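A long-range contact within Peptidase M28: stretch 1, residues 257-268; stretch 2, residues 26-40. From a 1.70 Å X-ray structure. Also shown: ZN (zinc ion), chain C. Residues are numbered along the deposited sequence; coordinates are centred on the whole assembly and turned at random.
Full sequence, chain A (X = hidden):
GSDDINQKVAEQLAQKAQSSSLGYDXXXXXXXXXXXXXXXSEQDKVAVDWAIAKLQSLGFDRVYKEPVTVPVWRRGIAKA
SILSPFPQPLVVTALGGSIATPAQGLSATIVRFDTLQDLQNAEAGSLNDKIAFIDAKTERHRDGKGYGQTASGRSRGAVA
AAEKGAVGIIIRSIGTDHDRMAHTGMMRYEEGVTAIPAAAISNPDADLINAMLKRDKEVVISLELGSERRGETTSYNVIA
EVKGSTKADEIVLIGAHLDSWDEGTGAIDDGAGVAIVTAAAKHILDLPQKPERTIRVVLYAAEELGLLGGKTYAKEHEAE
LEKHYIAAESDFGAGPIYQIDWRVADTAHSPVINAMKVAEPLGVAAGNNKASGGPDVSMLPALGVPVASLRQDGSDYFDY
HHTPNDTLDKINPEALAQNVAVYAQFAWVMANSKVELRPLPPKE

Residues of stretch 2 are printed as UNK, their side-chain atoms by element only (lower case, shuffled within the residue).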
ATOM      1  N   HIS A 257      -2.688  18.107  16.572  1.00  3.04           N
ATOM      2  CA  HIS A 257      -1.906  18.986  15.652  1.00  2.00           C
ATOM      3  C   HIS A 257      -2.558  19.059  14.290  1.00  5.44           C
ATOM      4  O   HIS A 257      -3.100  18.078  13.827  1.00  3.33           O
ATOM      5  CB  HIS A 257      -0.420  18.603  15.551  1.00  2.36           C
ATOM      6  CG  HIS A 257      -0.128  17.243  15.005  1.00  5.39           C
ATOM      7  ND1 HIS A 257       0.221  17.034  13.690  1.00  3.95           N
ATOM      8  CD2 HIS A 257      -0.022  16.034  15.618  1.00  6.46           C
ATOM      9  CE1 HIS A 257       0.463  15.748  13.499  1.00  3.73           C
ATOM     10  NE2 HIS A 257       0.333  15.121  14.655  1.00  3.82           N
ATOM     11  N   LEU A 258      -2.512  20.247  13.673  1.00  5.13           N
ATOM     12  CA  LEU A 258      -3.166  20.517  12.403  1.00  3.66           C
ATOM     13  C   LEU A 258      -2.263  20.204  11.244  1.00  3.82           C
ATOM     14  O   LEU A 258      -2.736  19.994  10.104  1.00  4.63           O
ATOM     15  CB  LEU A 258      -3.577  22.004  12.351  1.00  4.59           C
ATOM     16  CG  LEU A 258      -4.403  22.463  11.145  1.00  7.29           C
ATOM     17  CD1 LEU A 258      -5.662  21.577  10.965  1.00  7.30           C
ATOM     18  CD2 LEU A 258      -4.735  23.958  11.275  1.00  7.22           C
ATOM     19  N   ASP A 259      -0.958  20.183  11.489  1.00  4.36           N
ATOM     20  CA  ASP A 259      -0.032  19.955  10.380  1.00  5.03           C
ATOM     21  C   ASP A 259       0.113  18.448  10.100  1.00  3.81           C
ATOM     22  O   ASP A 259      -0.288  17.605  10.920  1.00  4.15           O
ATOM     23  CB  ASP A 259       1.323  20.590  10.672  1.00  6.71           C
ATOM     24  CG  ASP A 259       2.083  19.882  11.833  1.00  5.46           C
ATOM     25  OD1 ASP A 259       1.479  19.665  12.916  1.00  4.42           O
ATOM     26  OD2 ASP A 259       3.284  19.546  11.677  1.00  5.58           O
ATOM     27  N   SER A 260       0.760  18.125   8.980  1.00  2.57           N
ATOM     28  CA  SER A 260       0.988  16.738   8.608  1.00  3.74           C
ATOM     29  C   SER A 260       2.196  16.676   7.741  1.00  5.65           C
ATOM     30  O   SER A 260       2.757  17.716   7.377  1.00  5.74           O
ATOM     31  CB  SER A 260      -0.203  16.158   7.809  1.00  3.99           C
ATOM     32  OG  SER A 260      -0.341  16.679   6.482  1.00  6.52           O
ATOM     33  N   TRP A 261       2.605  15.448   7.415  1.00  5.91           N
ATOM     34  CA  TRP A 261       3.526  15.236   6.271  1.00  4.32           C
ATOM     35  C   TRP A 261       2.758  15.372   4.940  1.00  5.85           C
ATOM     36  O   TRP A 261       1.497  15.505   4.919  1.00  6.73           O
ATOM     37  CB  TRP A 261       4.332  13.939   6.413  1.00  4.89           C
ATOM     38  CG  TRP A 261       5.397  14.176   7.462  1.00  3.55           C
ATOM     39  CD1 TRP A 261       5.316  13.853   8.770  1.00  4.36           C
ATOM     40  CD2 TRP A 261       6.575  14.979   7.315  1.00  4.02           C
ATOM     41  NE1 TRP A 261       6.426  14.310   9.453  1.00  5.35           N
ATOM     42  CE2 TRP A 261       7.207  15.027   8.584  1.00  6.20           C
ATOM     43  CE3 TRP A 261       7.156  15.668   6.237  1.00  6.72           C
ATOM     44  CZ2 TRP A 261       8.393  15.720   8.796  1.00  6.69           C
ATOM     45  CZ3 TRP A 261       8.342  16.348   6.442  1.00  4.64           C
ATOM     46  CH2 TRP A 261       8.952  16.372   7.706  1.00  7.68           C
ATOM     47  N   ASP A 262       3.527  15.374   3.856  1.00  4.93           N
ATOM     48  CA  ASP A 262       3.052  15.974   2.629  1.00  6.36           C
ATOM     49  C   ASP A 262       2.621  15.009   1.544  1.00  4.42           C
ATOM     50  O   ASP A 262       2.150  15.473   0.501  1.00  7.13           O
ATOM     51  CB  ASP A 262       4.111  16.957   2.060  1.00  5.23           C
ATOM     52  CG  ASP A 262       5.496  16.383   1.984  1.00  6.19           C
ATOM     53  OD1 ASP A 262       5.937  15.586   2.862  1.00  6.61           O
ATOM     54  OD2 ASP A 262       6.226  16.748   1.031  1.00  9.39           O
ATOM     55  N   GLU A 263       2.829  13.704   1.749  1.00  5.59           N
ATOM     56  CA  GLU A 263       2.610  12.713   0.669  1.00  5.29           C
ATOM     57  C   GLU A 263       1.291  11.953   0.724  1.00  6.31           C
ATOM     58  O   GLU A 263       0.881  11.366  -0.299  1.00  5.67           O
ATOM     59  CB  GLU A 263       3.789  11.739   0.572  1.00  7.31           C
ATOM     60  CG  GLU A 263       5.140  12.473   0.424  1.00 10.19           C
ATOM     61  CD  GLU A 263       6.211  11.580  -0.167  1.00 12.29           C
ATOM     62  OE1 GLU A 263       6.586  10.637   0.522  1.00 12.59           O
ATOM     63  OE2 GLU A 263       6.677  11.837  -1.311  1.00 13.21           O
ATOM     64  N   GLY A 264       0.649  11.919   1.898  1.00  4.51           N
ATOM     65  CA  GLY A 264      -0.739  11.410   2.052  1.00  3.22           C
ATOM     66  C   GLY A 264      -1.723  12.574   2.132  1.00  5.15           C
ATOM     67  O   GLY A 264      -1.539  13.624   1.487  1.00  6.13           O
ATOM     68  N   THR A 265      -2.779  12.409   2.922  1.00  3.68           N
ATOM     69  CA  THR A 265      -3.640  13.536   3.218  1.00  5.10           C
ATOM     70  C   THR A 265      -3.702  13.803   4.733  1.00  4.45           C
ATOM     71  O   THR A 265      -4.626  14.427   5.202  1.00  5.17           O
ATOM     72  CB  THR A 265      -5.085  13.317   2.679  1.00  5.45           C
ATOM     73  OG1 THR A 265      -5.632  12.142   3.306  1.00  6.38           O
ATOM     74  CG2 THR A 265      -5.084  13.169   1.156  1.00  5.75           C
ATOM     75  N   GLY A 266      -2.757  13.259   5.499  1.00  5.11           N
ATOM     76  CA  GLY A 266      -2.722  13.481   6.921  1.00  3.44           C
ATOM     77  C   GLY A 266      -3.986  13.064   7.620  1.00  5.96           C
ATOM     78  O   GLY A 266      -4.414  13.720   8.572  1.00  5.67           O
ATOM     79  N   ALA A 267      -4.586  11.960   7.176  1.00  4.54           N
ATOM     80  CA  ALA A 267      -5.848  11.557   7.735  1.00  4.15           C
ATOM     81  C   ALA A 267      -5.690  11.039   9.158  1.00  5.39           C
ATOM     82  O   ALA A 267      -6.416  11.482  10.052  1.00  6.41           O
ATOM     83  CB  ALA A 267      -6.566  10.494   6.849  1.00  2.55           C
ATOM     84  N   ILE A 268      -4.799  10.088   9.410  1.00  4.87           N
ATOM     85  CA  ILE A 268      -4.730   9.595  10.771  1.00  3.39           C
ATOM     86  C   ILE A 268      -3.712  10.373  11.580  1.00  5.07           C
ATOM     87  O   ILE A 268      -3.795  10.423  12.815  1.00  5.43           O
ATOM     88  CB  ILE A 268      -4.505   8.042  10.824  1.00  3.83           C
ATOM     89  CG1 ILE A 268      -3.086   7.689  10.436  1.00  4.30           C
ATOM     90  CG2 ILE A 268      -5.557   7.301   9.938  1.00  4.82           C
ATOM     91  CD1 ILE A 268      -2.767   6.202  10.508  1.00  8.19           C
ATOM     92  N   UNK A  26     -15.728  16.112   9.988  1.00  4.37           N
ATOM     93  CA  UNK A  26     -14.666  17.100  10.163  1.00  4.10           C
ATOM     94  C   UNK A  26     -13.389  16.585   9.478  1.00  3.26           C
ATOM     95  O   UNK A  26     -12.709  17.332   8.749  1.00  4.56           O
ATOM     96  c   UNK A  26     -15.588  18.232  12.205  1.00  4.28           C
ATOM     97  c   UNK A  26     -13.184  18.305  11.739  1.00  2.62           C
ATOM     98  c   UNK A  26     -15.554  18.404  13.711  1.00  5.89           C
ATOM     99  c   UNK A  26     -14.405  17.446  11.634  1.00  3.69           C
ATOM    100  N   UNK A  27     -13.078  15.313   9.665  1.00  3.71           N
ATOM    101  CA  UNK A  27     -11.860  14.781   9.040  1.00  3.49           C
ATOM    102  C   UNK A  27     -12.020  14.600   7.512  1.00  3.13           C
ATOM    103  O   UNK A  27     -11.045  14.809   6.731  1.00  4.05           O
ATOM    104  c   UNK A  27      -9.925  13.138   9.037  1.00  5.83           C
ATOM    105  c   UNK A  27     -11.280  13.517   9.721  1.00  5.53           C
ATOM    106  c   UNK A  27     -12.236  12.336   9.705  1.00  6.03           C
ATOM    107  N   UNK A  28     -13.239  14.297   7.074  1.00  4.79           N
ATOM    108  CA  UNK A  28     -13.513  14.252   5.622  1.00  5.77           C
ATOM    109  C   UNK A  28     -13.278  15.662   5.054  1.00  7.27           C
ATOM    110  O   UNK A  28     -12.650  15.822   4.024  1.00  6.69           O
ATOM    111  c   UNK A  28     -14.928  13.791   5.339  1.00  6.51           C
ATOM    112  c   UNK A  28     -15.689  14.738   3.079  1.00  5.85           C
ATOM    113  c   UNK A  28     -15.244  13.507   3.882  1.00  5.08           C
ATOM    114  o   UNK A  28     -15.867  15.840   3.629  1.00  7.30           O
ATOM    115  o   UNK A  28     -15.871  14.576   1.854  1.00  7.52           O
ATOM    116  N   UNK A  29     -13.752  16.668   5.786  1.00  5.71           N
ATOM    117  CA  UNK A  29     -13.622  18.045   5.321  1.00  2.00           C
ATOM    118  C   UNK A  29     -12.158  18.470   5.180  1.00  3.92           C
ATOM    119  O   UNK A  29     -11.745  19.073   4.176  1.00  3.66           O
ATOM    120  c   UNK A  29     -14.397  18.944   6.259  1.00  4.92           C
ATOM    121  o   UNK A  29     -14.262  20.311   5.858  1.00  5.65           O
ATOM    122  N   UNK A  30     -11.370  18.127   6.197  1.00  5.52           N
ATOM    123  CA  UNK A  30      -9.978  18.533   6.248  1.00  5.32           C
ATOM    124  C   UNK A  30      -9.190  17.834   5.137  1.00  3.43           C
ATOM    125  O   UNK A  30      -8.430  18.462   4.370  1.00  5.02           O
ATOM    126  c   UNK A  30      -7.433  19.907   7.539  1.00  3.09           C
ATOM    127  c   UNK A  30      -7.523  18.106   9.348  1.00  5.58           C
ATOM    128  c   UNK A  30      -9.386  18.206   7.635  1.00  3.79           C
ATOM    129  c   UNK A  30      -7.887  18.483   7.886  1.00  4.79           C
ATOM    130  N   UNK A  31      -9.384  16.521   5.031  1.00  5.96           N
ATOM    131  CA  UNK A  31      -8.599  15.740   4.063  1.00  5.85           C
ATOM    132  C   UNK A  31      -8.985  16.072   2.619  1.00  6.64           C
ATOM    133  O   UNK A  31      -8.123  16.056   1.735  1.00  7.42           O
ATOM    134  o   UNK A  31     -10.043  13.806   4.296  1.00  6.43           O
ATOM    135  c   UNK A  31      -8.673  14.220   4.313  1.00  6.34           C
ATOM    136  c   UNK A  31      -8.039  13.850   5.662  1.00  4.60           C
ATOM    137  N   UNK A  32     -10.251  16.407   2.367  1.00  6.38           N
ATOM    138  CA  UNK A  32     -10.687  16.781   1.003  1.00  6.17           C
ATOM    139  C   UNK A  32     -10.385  18.240   0.657  1.00  4.98           C
ATOM    140  O   UNK A  32      -9.828  18.515  -0.410  1.00  2.65           O
ATOM    141  c   UNK A  32     -12.190  16.507   0.803  1.00  6.67           C
ATOM    142  c   UNK A  32     -12.681  17.027  -0.599  1.00  5.48           C
ATOM    143  c   UNK A  32     -12.488  15.011   1.006  1.00  4.33           C
ATOM    144  N   UNK A  33     -10.707  19.166   1.573  1.00  3.40           N
ATOM    145  CA  UNK A  33     -10.648  20.601   1.262  1.00  5.49           C
ATOM    146  C   UNK A  33      -9.248  21.241   1.473  1.00  5.09           C
ATOM    147  O   UNK A  33      -9.018  22.367   1.037  1.00  7.28           O
ATOM    148  c   UNK A  33     -13.149  20.850   1.858  1.00  6.51           C
ATOM    149  o   UNK A  33     -13.842  22.512   3.376  1.00 11.27           O
ATOM    150  o   UNK A  33     -15.037  20.673   3.352  1.00 10.69           O
ATOM    151  c   UNK A  33     -11.697  21.347   2.067  1.00  4.81           C
ATOM    152  c   UNK A  33     -14.096  21.392   2.906  1.00  6.04           C
ATOM    153  N   UNK A  34      -8.367  20.507   2.142  1.00  5.18           N
ATOM    154  CA  UNK A  34      -6.984  20.882   2.347  1.00  5.18           C
ATOM    155  C   UNK A  34      -6.062  19.815   1.850  1.00  5.61           C
ATOM    156  O   UNK A  34      -5.196  20.115   1.032  1.00  9.18           O
ATOM    157  c   UNK A  34      -5.267  21.742   4.045  1.00  6.24           C
ATOM    158  c   UNK A  34      -6.691  21.184   3.843  1.00  6.65           C
ATOM    159  c   UNK A  34      -7.727  22.165   4.387  1.00  6.54           C
ATOM    160  N   UNK A  35      -6.188  18.587   2.355  1.00  5.85           N
ATOM    161  CA  UNK A  35      -5.230  17.547   2.038  1.00  8.25           C
ATOM    162  C   UNK A  35      -3.965  17.660   2.891  1.00  6.63           C
ATOM    163  O   UNK A  35      -4.005  18.191   4.007  1.00  9.00           O
ATOM    164  N   UNK A  36      -2.818  17.187   2.357  1.00  4.18           N
ATOM    165  CA  UNK A  36      -1.598  17.228   3.154  1.00  7.00           C
ATOM    166  C   UNK A  36      -1.259  18.661   3.476  1.00  6.75           C
ATOM    167  O   UNK A  36      -1.480  19.534   2.636  1.00  7.45           O
ATOM    168  c   UNK A  36      -2.583  16.694   0.989  1.00  4.03           C
ATOM    169  c   UNK A  36      -1.088  16.752   0.883  1.00  6.72           C
ATOM    170  c   UNK A  36      -0.543  16.610   2.229  1.00  6.27           C
ATOM    171  N   UNK A  37      -0.731  18.920   4.669  1.00  7.71           N
ATOM    172  CA  UNK A  37      -0.458  20.311   5.096  1.00  5.90           C
ATOM    173  C   UNK A  37       0.858  20.369   5.898  1.00  5.91           C
ATOM    174  O   UNK A  37       0.903  20.536   7.129  1.00  3.58           O
ATOM    175  c   UNK A  37      -2.149  19.917   6.925  1.00  9.01           C
ATOM    176  n   UNK A  37      -4.449  16.978   6.492  1.00  2.17           N
ATOM    177  c   UNK A  37      -3.624  19.687   6.966  1.00  5.67           C
ATOM    178  n   UNK A  37      -3.868  18.661   7.970  1.00  6.09           N
ATOM    179  c   UNK A  37      -1.662  20.864   5.891  1.00  5.47           C
ATOM    180  c   UNK A  37      -4.207  17.403   7.727  1.00  5.90           C
ATOM    181  n   UNK A  37      -4.300  16.562   8.748  1.00  8.56           N
ATOM    182  N   UNK A  38       1.967  20.226   5.149  1.00  5.92           N
ATOM    183  CA  UNK A  38       3.292  20.351   5.760  1.00  4.64           C
ATOM    184  C   UNK A  38       3.489  21.771   6.235  1.00  3.87           C
ATOM    185  O   UNK A  38       3.211  22.735   5.488  1.00  5.51           O
ATOM    186  c   UNK A  38       4.335  20.045   4.692  1.00  5.73           C
ATOM    187  c   UNK A  38       6.127  19.207   6.250  1.00  8.91           C
ATOM    188  c   UNK A  38       6.622  19.878   3.838  1.00  9.30           C
ATOM    189  c   UNK A  38       5.799  20.161   5.100  1.00  6.91           C
ATOM    190  N   UNK A  39       3.982  21.914   7.462  1.00  4.21           N
ATOM    191  CA  UNK A  39       4.255  23.242   7.994  1.00  4.72           C
ATOM    192  C   UNK A  39       5.188  23.972   7.042  1.00  6.30           C
ATOM    193  O   UNK A  39       6.150  23.376   6.521  1.00  6.31           O
ATOM    194  c   UNK A  39       4.899  23.147   9.407  1.00  6.53           C
ATOM    195  N   UNK A  40       4.905  25.244   6.817  1.00  4.58           N
ATOM    196  CA  UNK A  40       5.769  26.075   5.984  1.00  9.23           C
ATOM    197  C   UNK A  40       5.453  26.002   4.497  1.00 10.70           C
ATOM    198  O   UNK A  40       5.908  26.853   3.714  1.00 12.79           O
TER
HETATM  199 ZN    ZN C   2       1.041  13.103  15.020  0.50  7.02          ZN
HETATM  200  O   HOH W   1      -2.892  16.932  11.320  1.00  4.33           O
HETATM  201  O   HOH W   2       4.228  19.606   9.189  1.00  6.96           O
HETATM  202  O   HOH W   3       2.902  13.360  14.511  1.00  9.11           O
HETATM  203  O   HOH W   4       1.678  10.924  15.733  1.00 16.65           O

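Position 26 carries four carbons, forked at the first with one arm two carbons long, and is out of reach of stretch 1: Ile26. Position 27 has one carbon bearing two more; one of these lies 4.0 Å from Ala267 O, and the CA-to-CB bond points toward stretch 1: Val27. At position 28 three carbons end in two oxygens, out of reach: Glu28. Position 29, one carbon then one oxygen, is Ser29. Position 30 has four carbons forked at the second, one terminal carbon 4.2 Å from Leu258 CD1, an apolar contact: Leu30.

Position 31 has a carbon carrying one oxygen and one carbon, which separates it from valine. The methyl carbon lies 3.8 Å from Ala267 CA, while the oxygen is 2.8 Å from the O of Val27, a hydrogen bond back into the helix: Thr31. Position 32, three carbons forked at the first and pointing away, is Val32; position 33, three carbons and two oxygens, is Glu33. Position 34 again has a forked three-carbon chain and is the first residue to leave helical angles: Val34. Position 35 has no side-chain atoms, and its phi/psi of 81/-152 would jam a CB against the preceding carbonyl oxygen: Gly35.

At position 36 three carbons close a ring onto the backbone N. One ring carbon lies 3.2 Å from Gly264 O, and CB is 3.4 Å from Asp262 O: Pro36. Position 37 has three carbons, a nitrogen, then a carbon carrying two more nitrogens; the three nitrogens reach the carbonyl oxygens of Leu258, Thr265 and Gly266: Arg37. Its NE donates to Leu258 O (2.8 Å), NH1 to Thr265 O (2.9 Å) and NH2 to Gly266 O (2.8 Å). Position 38 has four carbons forked at the second, with a terminal carbon 3.6 Å from Trp261 CZ3: Leu38. Position 39 has a single carbon: Ala39. Position 40 has none, and its positive phi of 87° suits Gly40.

The contact turns on Arg37. The three carbonyl oxygens lie near the guanidinium plane, where its N-H groups point, so one side chain ties together separate parts of the loop. NH1 also donates to Gly35 O (2.8 Å), and water 1 accepts from NH2 while donating to His257 O and Asp259 O. The backbone adds a two-way link: Arg37 N donates to Ser260 OG (2.9 Å, 173°), and Ser260 N to Arg37 O (3.0 Å). Gly266 leaves room for this arrangement, since an ideal CB there would sit 2.9 Å from Arg37 NH2.

Stretch 2, residues 26-40: IVESLTVEVGPRLAG
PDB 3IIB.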